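Local coordinates for initiator protein NS1 (Murine minute virus, PDB 4R94) that nicks and unwinds viral DNA to initiate and direct its replication, this chain being the N-terminal nickase domain that binds the replication origin, at residues H129-G134 against K199-G204; G110-F115 against K135-A140. One frame throughout, in Å; residues are numbered along the deposited sequence.

Contact 1: residues H129-G134 against K199-G204. With MG (magnesium ion), chain B.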
ATOM      1  N   HIS A 129       0.681  -1.945  -2.932  1.00 15.75           N
ATOM      2  CA  HIS A 129      -0.344  -1.633  -3.909  1.00 14.29           C
ATOM      3  C   HIS A 129      -1.468  -0.824  -3.288  1.00 15.75           C
ATOM      4  O   HIS A 129      -1.942  -1.134  -2.197  1.00 17.93           O
ATOM      5  CB  HIS A 129      -0.920  -2.911  -4.494  1.00 17.13           C
ATOM      6  CG  HIS A 129       0.058  -3.680  -5.309  1.00 17.98           C
ATOM      7  ND1 HIS A 129       0.181  -3.500  -6.667  1.00 19.48           N
ATOM      8  CD2 HIS A 129       0.953  -4.633  -4.961  1.00 19.47           C
ATOM      9  CE1 HIS A 129       1.106  -4.323  -7.131  1.00 20.22           C
ATOM     10  NE2 HIS A 129       1.596  -5.016  -6.116  1.00 20.23           N
ATOM     11  N   VAL A 130      -1.889   0.206  -4.000  1.00 14.44           N
ATOM     12  CA  VAL A 130      -3.079   0.959  -3.633  1.00 16.09           C
ATOM     13  C   VAL A 130      -4.035   1.079  -4.808  1.00 16.79           C
ATOM     14  O   VAL A 130      -3.663   1.569  -5.877  1.00 18.19           O
ATOM     15  CB  VAL A 130      -2.731   2.372  -3.140  1.00 15.61           C
ATOM     16  CG1 VAL A 130      -4.021   3.135  -2.771  1.00 17.60           C
ATOM     17  CG2 VAL A 130      -1.763   2.295  -1.985  1.00 17.30           C
ATOM     18  N   LEU A 131      -5.273   0.650  -4.596  1.00 16.23           N
ATOM     19  CA  LEU A 131      -6.347   0.954  -5.536  1.00 16.00           C
ATOM     20  C   LEU A 131      -7.196   2.040  -4.908  1.00 18.25           C
ATOM     21  O   LEU A 131      -7.573   1.917  -3.746  1.00 16.71           O
ATOM     22  CB  LEU A 131      -7.202  -0.287  -5.825  1.00 16.76           C
ATOM     23  CG  LEU A 131      -6.468  -1.519  -6.360  1.00 20.07           C
ATOM     24  CD1 LEU A 131      -7.491  -2.634  -6.655  1.00 16.56           C
ATOM     25  CD2 LEU A 131      -5.628  -1.179  -7.591  1.00 18.89           C
ATOM     26  N   ILE A 132      -7.506   3.097  -5.646  1.00 18.18           N
ATOM     27  CA  ILE A 132      -8.326   4.157  -5.060  1.00 17.99           C
ATOM     28  C   ILE A 132      -9.131   4.897  -6.124  1.00 19.51           C
ATOM     29  O   ILE A 132      -8.615   5.229  -7.201  1.00 20.82           O
ATOM     30  CB  ILE A 132      -7.451   5.171  -4.258  1.00 18.85           C
ATOM     31  CG1 ILE A 132      -8.319   6.229  -3.571  1.00 17.77           C
ATOM     32  CG2 ILE A 132      -6.397   5.816  -5.152  1.00 19.58           C
ATOM     33  CD1 ILE A 132      -7.573   7.000  -2.497  1.00 19.89           C
ATOM     34  N   GLY A 133     -10.401   5.146  -5.815  1.00 19.87           N
ATOM     35  CA  GLY A 133     -11.268   5.858  -6.731  1.00 21.36           C
ATOM     36  C   GLY A 133     -12.593   6.207  -6.088  1.00 22.20           C
ATOM     37  O   GLY A 133     -12.806   6.006  -4.881  1.00 21.47           O
ATOM     38  N   GLY A 134     -13.498   6.733  -6.905  1.00 24.10           N
ATOM     39  CA  GLY A 134     -14.815   7.104  -6.430  1.00 28.21           C
ATOM     40  C   GLY A 134     -15.413   8.164  -7.331  1.00 29.49           C
ATOM     41  O   GLY A 134     -14.840   8.497  -8.362  1.00 25.38           O
ATOM     42  N   LYS A 199      -4.187   4.008 -16.770  1.00 19.42           N
ATOM     43  CA  LYS A 199      -5.007   2.798 -16.929  1.00 18.94           C
ATOM     44  C   LYS A 199      -5.772   2.508 -15.641  1.00 22.81           C
ATOM     45  O   LYS A 199      -5.212   1.968 -14.685  1.00 21.49           O
ATOM     46  CB  LYS A 199      -4.133   1.594 -17.302  1.00 19.77           C
ATOM     47  CG  LYS A 199      -4.909   0.279 -17.540  1.00 21.64           C
ATOM     48  CD  LYS A 199      -3.987  -0.801 -18.067  1.00 24.59           C
ATOM     49  CE  LYS A 199      -4.725  -2.131 -18.194  1.00 29.39           C
ATOM     50  NZ  LYS A 199      -3.767  -3.235 -18.438  1.00 33.42           N
ATOM     51  N   CYS A 200      -7.048   2.863 -15.610  1.00 21.06           N
ATOM     52  CA  CYS A 200      -7.864   2.541 -14.457  1.00 20.88           C
ATOM     53  C   CYS A 200      -8.134   1.043 -14.446  1.00 26.14           C
ATOM     54  O   CYS A 200      -8.124   0.376 -15.497  1.00 25.22           O
ATOM     55  CB  CYS A 200      -9.158   3.346 -14.469  1.00 22.03           C
ATOM     56  SG  CYS A 200      -8.864   5.129 -14.297  1.00 31.46           S
ATOM     57  N   VAL A 201      -8.331   0.500 -13.254  1.00 21.28           N
ATOM     58  CA  VAL A 201      -8.664  -0.906 -13.134  1.00 22.40           C
ATOM     59  C   VAL A 201     -10.018  -1.035 -12.473  1.00 21.25           C
ATOM     60  O   VAL A 201     -10.561  -0.051 -11.961  1.00 21.01           O
ATOM     61  CB  VAL A 201      -7.602  -1.688 -12.343  1.00 24.07           C
ATOM     62  CG1 VAL A 201      -6.242  -1.559 -13.014  1.00 27.36           C
ATOM     63  CG2 VAL A 201      -7.527  -1.194 -10.905  1.00 21.44           C
ATOM     64  N   LEU A 202     -10.573  -2.242 -12.509  1.00 21.19           N
ATOM     65  CA  LEU A 202     -11.864  -2.499 -11.891  1.00 21.38           C
ATOM     66  C   LEU A 202     -11.659  -3.018 -10.466  1.00 21.08           C
ATOM     67  O   LEU A 202     -11.081  -4.101 -10.260  1.00 21.62           O
ATOM     68  CB  LEU A 202     -12.680  -3.499 -12.734  1.00 22.74           C
ATOM     69  CG  LEU A 202     -13.116  -3.005 -14.118  1.00 29.01           C
ATOM     70  CD1 LEU A 202     -14.138  -3.975 -14.711  1.00 29.77           C
ATOM     71  CD2 LEU A 202     -13.679  -1.604 -14.091  1.00 25.93           C
ATOM     72  N   PHE A 203     -12.151  -2.239  -9.501  1.00 21.52           N
ATOM     73  CA  PHE A 203     -11.877  -2.421  -8.079  1.00 21.52           C
ATOM     74  C   PHE A 203     -12.166  -3.831  -7.553  1.00 20.77           C
ATOM     75  O   PHE A 203     -11.253  -4.552  -7.164  1.00 19.11           O
ATOM     76  CB  PHE A 203     -12.680  -1.386  -7.294  1.00 20.40           C
ATOM     77  CG  PHE A 203     -12.354  -1.322  -5.828  1.00 19.83           C
ATOM     78  CD1 PHE A 203     -11.211  -0.669  -5.377  1.00 20.41           C
ATOM     79  CD2 PHE A 203     -13.239  -1.845  -4.894  1.00 20.11           C
ATOM     80  CE1 PHE A 203     -10.933  -0.576  -4.010  1.00 19.29           C
ATOM     81  CE2 PHE A 203     -12.972  -1.752  -3.528  1.00 19.48           C
ATOM     82  CZ  PHE A 203     -11.813  -1.123  -3.085  1.00 18.87           C
ATOM     83  N   GLY A 204     -13.437  -4.222  -7.533  1.00 20.12           N
ATOM     84  CA  GLY A 204     -13.805  -5.522  -6.998  1.00 21.84           C
ATOM     85  C   GLY A 204     -13.133  -6.677  -7.724  1.00 19.96           C
ATOM     86  O   GLY A 204     -12.636  -7.603  -7.091  1.00 19.43           O
TER
HETATM   87 MG    MG B 301       3.040  -6.684  -6.230  1.00 20.38          MG
HETATM   88  O   HOH W   1       4.028  -5.852  -7.903  1.00 22.87           O
HETATM   89  O   HOH W   2       4.311  -8.407  -6.089  1.00 23.20           O
HETATM   90  O   HOH W   3       1.855  -7.590  -7.638  1.00 23.28           O
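Leu-131 overlaps Val-201 with one methyl and Phe-203 with the root of its side chain. Its CD2 lies 3.8 Å from CG2 of Val-201, and the side chains cross at about a right angle, so methyl meets methyl without the branches running alongside each other. The Phe-203 ring meets Leu-131 nearer the backbone: CB of Leu-131 is 4.1 Å from ring atom CD1 of Phe-203, approaching obliquely. With CG anti to the backbone N (chi1 -172°), Phe-203 swings its ring toward the strand, although its CB does not head there. No hydrogen bond joins the two segments, and their nearest CA atoms, those of Leu-131 and Phe-203, remain 7.0 Å apart; Leu-131, Val-201 and Phe-203 account for nearly all the 166 Å² buried, so the contact is apolar. Val-201 comes from strand 201-202 of the central antiparallel sheet of the nickase domain, an HUH-type fold; like strand 125-134, it pairs with strand 24-31. Phe-203 opens the following helix 203-211, which carries the nuclease tyrosine, Tyr-210, its side chain about 8 Å from that of Leu-131. Met-206, Ile-207 and Phe-211 of that helix also touch Leu-131. Two residues back from Leu-131, His-129 of the predicted RCR-2 motif points NE2 at the magnesium ion, 2.2 Å away. Three waters at 2.0 to 2.1 Å, with Glu-119 and His-127, complete the metal's six ligands.

Contact 2: residues G110-F115 against K135-A140; sequences GDVNWF and KDFSQA
Asp-111 and Lys-135 meet at the surface, where the carboxylate of one lies against the end of the other's aliphatic chain. OD2 of Asp-111 is 3.5 Å from CE of Lys-135 and 3.6 Å from its NZ, the latter a long salt bridge. A bend at the last torsion of Lys-135 (chi4 64°), after an extended run, turns the ammonium back to Asp-136, where NZ makes weak hydrogen bonds to OD1 (3.2 Å) and OD2 (3.3 Å) within a salt bridge. One ammonium thus serves two carboxylates, whose OD2 atoms stand 4.4 Å apart. Water 4 donates to both of these OD2 oxygens. Waters 5 and 6 each donate to the carbonyl O of Asp-111, at 2.6 Å for water 5; they accept from the backbone N of Asp-136 and of Lys-135 respectively, tying the backbone of Asp-111 to the loop. Val-112 supplies the apolar part: its CG1 is 4.0 Å from CZ of Phe-137, the methyl coming at the ring obliquely, while water 5 lies at the ring's edge, in its plane. Leu-102 of helix 81-104 and Ile-132 of the neighbouring strand touch both residues, so the loop is packed onto sheet and helix together. The shared lysine and bridging water would be expected to ease repulsion between the aspartates, favouring their charged forms, in a junction that combines a long salt bridge, water bridges and a small apolar contact.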
ATOM      1  N   GLY A 110     -15.528   8.891   3.211  1.00 27.83           N
ATOM      2  CA  GLY A 110     -16.593   7.951   2.927  1.00 31.14           C
ATOM      3  C   GLY A 110     -17.050   7.881   1.477  1.00 27.77           C
ATOM      4  O   GLY A 110     -17.770   6.957   1.106  1.00 36.21           O
ATOM      5  N   ASP A 111     -16.646   8.839   0.646  1.00 26.48           N
ATOM      6  CA  ASP A 111     -17.024   8.825  -0.763  1.00 30.20           C
ATOM      7  C   ASP A 111     -15.937   8.167  -1.613  1.00 27.57           C
ATOM      8  O   ASP A 111     -15.949   8.277  -2.837  1.00 28.28           O
ATOM      9  CB  ASP A 111     -17.284  10.241  -1.285  1.00 30.66           C
ATOM     10  CG  ASP A 111     -18.506  10.893  -0.652  1.00 33.19           C
ATOM     11  OD1 ASP A 111     -19.395  10.152  -0.172  1.00 35.22           O
ATOM     12  OD2 ASP A 111     -18.569  12.145  -0.639  1.00 32.95           O
ATOM     13  N   VAL A 112     -14.988   7.514  -0.950  1.00 22.94           N
ATOM     14  CA  VAL A 112     -13.825   6.928  -1.625  1.00 24.50           C
ATOM     15  C   VAL A 112     -13.772   5.430  -1.422  1.00 21.33           C
ATOM     16  O   VAL A 112     -13.940   4.964  -0.303  1.00 24.12           O
ATOM     17  CB  VAL A 112     -12.502   7.518  -1.072  1.00 26.90           C
ATOM     18  CG1 VAL A 112     -11.330   7.063  -1.920  1.00 22.91           C
ATOM     19  CG2 VAL A 112     -12.575   9.011  -1.038  1.00 26.34           C
ATOM     20  N   ASN A 113     -13.505   4.665  -2.482  1.00 17.96           N
ATOM     21  CA  ASN A 113     -13.224   3.255  -2.297  1.00 20.35           C
ATOM     22  C   ASN A 113     -11.720   3.059  -2.390  1.00 17.87           C
ATOM     23  O   ASN A 113     -11.094   3.549  -3.338  1.00 18.96           O
ATOM     24  CB  ASN A 113     -13.943   2.409  -3.350  1.00 24.59           C
ATOM     25  CG  ASN A 113     -15.451   2.516  -3.243  1.00 27.44           C
ATOM     26  OD1 ASN A 113     -16.011   2.461  -2.151  1.00 33.67           O
ATOM     27  ND2 ASN A 113     -16.109   2.696  -4.371  1.00 30.04           N
ATOM     28  N   TRP A 114     -11.129   2.393  -1.406  1.00 20.51           N
ATOM     29  CA  TRP A 114      -9.720   2.074  -1.553  1.00 18.33           C
ATOM     30  C   TRP A 114      -9.364   0.720  -0.972  1.00 17.20           C
ATOM     31  O   TRP A 114     -10.073   0.155  -0.143  1.00 18.35           O
ATOM     32  CB  TRP A 114      -8.816   3.182  -0.957  1.00 17.35           C
ATOM     33  CG  TRP A 114      -9.043   3.548   0.496  1.00 20.43           C
ATOM     34  CD1 TRP A 114      -9.721   4.636   0.971  1.00 21.80           C
ATOM     35  CD2 TRP A 114      -8.587   2.830   1.644  1.00 18.56           C
ATOM     36  NE1 TRP A 114      -9.724   4.631   2.342  1.00 23.17           N
ATOM     37  CE2 TRP A 114      -9.027   3.531   2.783  1.00 22.03           C
ATOM     38  CE3 TRP A 114      -7.841   1.655   1.822  1.00 17.99           C
ATOM     39  CZ2 TRP A 114      -8.762   3.093   4.079  1.00 20.76           C
ATOM     40  CZ3 TRP A 114      -7.576   1.223   3.093  1.00 19.54           C
ATOM     41  CH2 TRP A 114      -8.029   1.945   4.219  1.00 20.78           C
ATOM     42  N   PHE A 115      -8.232   0.208  -1.439  1.00 16.94           N
ATOM     43  CA  PHE A 115      -7.711  -1.079  -1.026  1.00 16.76           C
ATOM     44  C   PHE A 115      -6.204  -0.969  -1.008  1.00 15.43           C
ATOM     45  O   PHE A 115      -5.617  -0.426  -1.942  1.00 17.27           O
ATOM     46  CB  PHE A 115      -8.153  -2.188  -2.008  1.00 18.04           C
ATOM     47  CG  PHE A 115      -7.513  -3.530  -1.755  1.00 17.66           C
ATOM     48  CD1 PHE A 115      -8.040  -4.404  -0.809  1.00 18.49           C
ATOM     49  CD2 PHE A 115      -6.398  -3.922  -2.477  1.00 16.71           C
ATOM     50  CE1 PHE A 115      -7.456  -5.639  -0.573  1.00 18.76           C
ATOM     51  CE2 PHE A 115      -5.802  -5.166  -2.250  1.00 16.56           C
ATOM     52  CZ  PHE A 115      -6.330  -6.021  -1.291  1.00 16.24           C
ATOM     53  N   LYS A 135     -16.569   8.689  -6.937  1.00 35.08           N
ATOM     54  CA  LYS A 135     -17.288   9.663  -7.755  1.00 36.13           C
ATOM     55  C   LYS A 135     -16.482  10.943  -8.017  1.00 35.04           C
ATOM     56  O   LYS A 135     -16.619  11.560  -9.075  1.00 34.65           O
ATOM     57  CB  LYS A 135     -18.635  10.004  -7.102  1.00 36.26           C
ATOM     58  CG  LYS A 135     -18.538  10.626  -5.721  1.00 39.48           C
ATOM     59  CD  LYS A 135     -19.916  11.006  -5.197  1.00 42.78           C
ATOM     60  CE  LYS A 135     -19.830  11.796  -3.896  1.00 43.84           C
ATOM     61  NZ  LYS A 135     -19.151  13.112  -4.081  1.00 46.47           N
ATOM     62  N   ASP A 136     -15.618  11.331  -7.081  1.00 32.52           N
ATOM     63  CA  ASP A 136     -14.834  12.553  -7.259  1.00 32.70           C
ATOM     64  C   ASP A 136     -13.548  12.310  -8.049  1.00 33.04           C
ATOM     65  O   ASP A 136     -12.704  13.201  -8.151  1.00 37.03           O
ATOM     66  CB  ASP A 136     -14.493  13.173  -5.901  1.00 31.99           C
ATOM     67  CG  ASP A 136     -15.723  13.410  -5.046  1.00 39.53           C
ATOM     68  OD1 ASP A 136     -16.543  14.278  -5.414  1.00 41.67           O
ATOM     69  OD2 ASP A 136     -15.866  12.728  -4.009  1.00 39.83           O
ATOM     70  N   PHE A 137     -13.403  11.108  -8.608  1.00 33.93           N
ATOM     71  CA  PHE A 137     -12.198  10.734  -9.352  1.00 33.20           C
ATOM     72  C   PHE A 137     -12.494  10.545 -10.840  1.00 33.40           C
ATOM     73  O   PHE A 137     -13.492   9.924 -11.194  1.00 34.60           O
ATOM     74  CB  PHE A 137     -11.598   9.430  -8.814  1.00 30.57           C
ATOM     75  CG  PHE A 137     -11.107   9.501  -7.393  1.00 28.01           C
ATOM     76  CD1 PHE A 137     -11.996   9.572  -6.333  1.00 27.43           C
ATOM     77  CD2 PHE A 137      -9.753   9.426  -7.117  1.00 26.58           C
ATOM     78  CE1 PHE A 137     -11.537   9.613  -5.020  1.00 28.08           C
ATOM     79  CE2 PHE A 137      -9.290   9.465  -5.816  1.00 26.29           C
ATOM     80  CZ  PHE A 137     -10.183   9.563  -4.763  1.00 25.80           C
ATOM     81  N   SER A 138     -11.622  11.070 -11.697  1.00 34.75           N
ATOM     82  CA  SER A 138     -11.700  10.819 -13.136  1.00 34.07           C
ATOM     83  C   SER A 138     -10.318  10.496 -13.709  1.00 30.89           C
ATOM     84  O   SER A 138      -9.309  10.985 -13.215  1.00 29.78           O
ATOM     85  CB  SER A 138     -12.318  12.017 -13.871  1.00 37.52           C
ATOM     86  OG  SER A 138     -11.634  13.224 -13.572  1.00 45.86           O
ATOM     87  N   GLN A 139     -10.281   9.688 -14.764  1.00 31.48           N
ATOM     88  CA  GLN A 139      -9.019   9.202 -15.337  1.00 28.38           C
ATOM     89  C   GLN A 139      -7.966  10.284 -15.623  1.00 31.08           C
ATOM     90  O   GLN A 139      -6.767  10.080 -15.387  1.00 28.36           O
ATOM     91  CB  GLN A 139      -9.292   8.432 -16.636  1.00 32.70           C
ATOM     92  CG  GLN A 139      -8.110   8.470 -17.589  1.00 33.50           C
ATOM     93  CD  GLN A 139      -7.977   7.244 -18.445  1.00 36.87           C
ATOM     94  OE1 GLN A 139      -8.691   6.255 -18.260  1.00 46.62           O
ATOM     95  NE2 GLN A 139      -7.048   7.294 -19.396  1.00 35.64           N
ATOM     96  N   ALA A 140      -8.408  11.436 -16.121  1.00 31.43           N
ATOM     97  CA  ALA A 140      -7.483  12.508 -16.477  1.00 30.30           C
ATOM     98  C   ALA A 140      -6.705  13.058 -15.276  1.00 27.77           C
ATOM     99  O   ALA A 140      -5.715  13.756 -15.455  1.00 32.05           O
ATOM    100  CB  ALA A 140      -8.235  13.639 -17.167  1.00 33.80           C
TER
HETATM  101  O   HOH W   4     -16.486  13.926  -1.331  1.00 29.33           O
HETATM  102  O   HOH W   5     -15.134  10.158  -4.439  1.00 33.23           O
HETATM  103  O   HOH W   6     -17.879   7.339  -4.586  1.00 35.47           O

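How the contacts relate
Contact 1 is buried and contact 2 lies at the surface, yet their centres are only 8 Å apart because strands 112-121 and 125-134 are antiparallel neighbours in one sheet. Gly-133 O to Asn-113 N (2.8 Å) and Leu-131 N to Phe-115 O (2.9 Å) are probable hydrogen bonds joining the two contacts directly. Ile-132 touches Val-112, whereas Leu-131 turns to the helix that bears Tyr-210, so successive residues of one strand serve different layers. Chemistry follows place: contact 1 is wholly apolar between its segments and stands near the metal site, while contact 2 adds charges and ordered water to a smaller apolar part, away from the annotated sites.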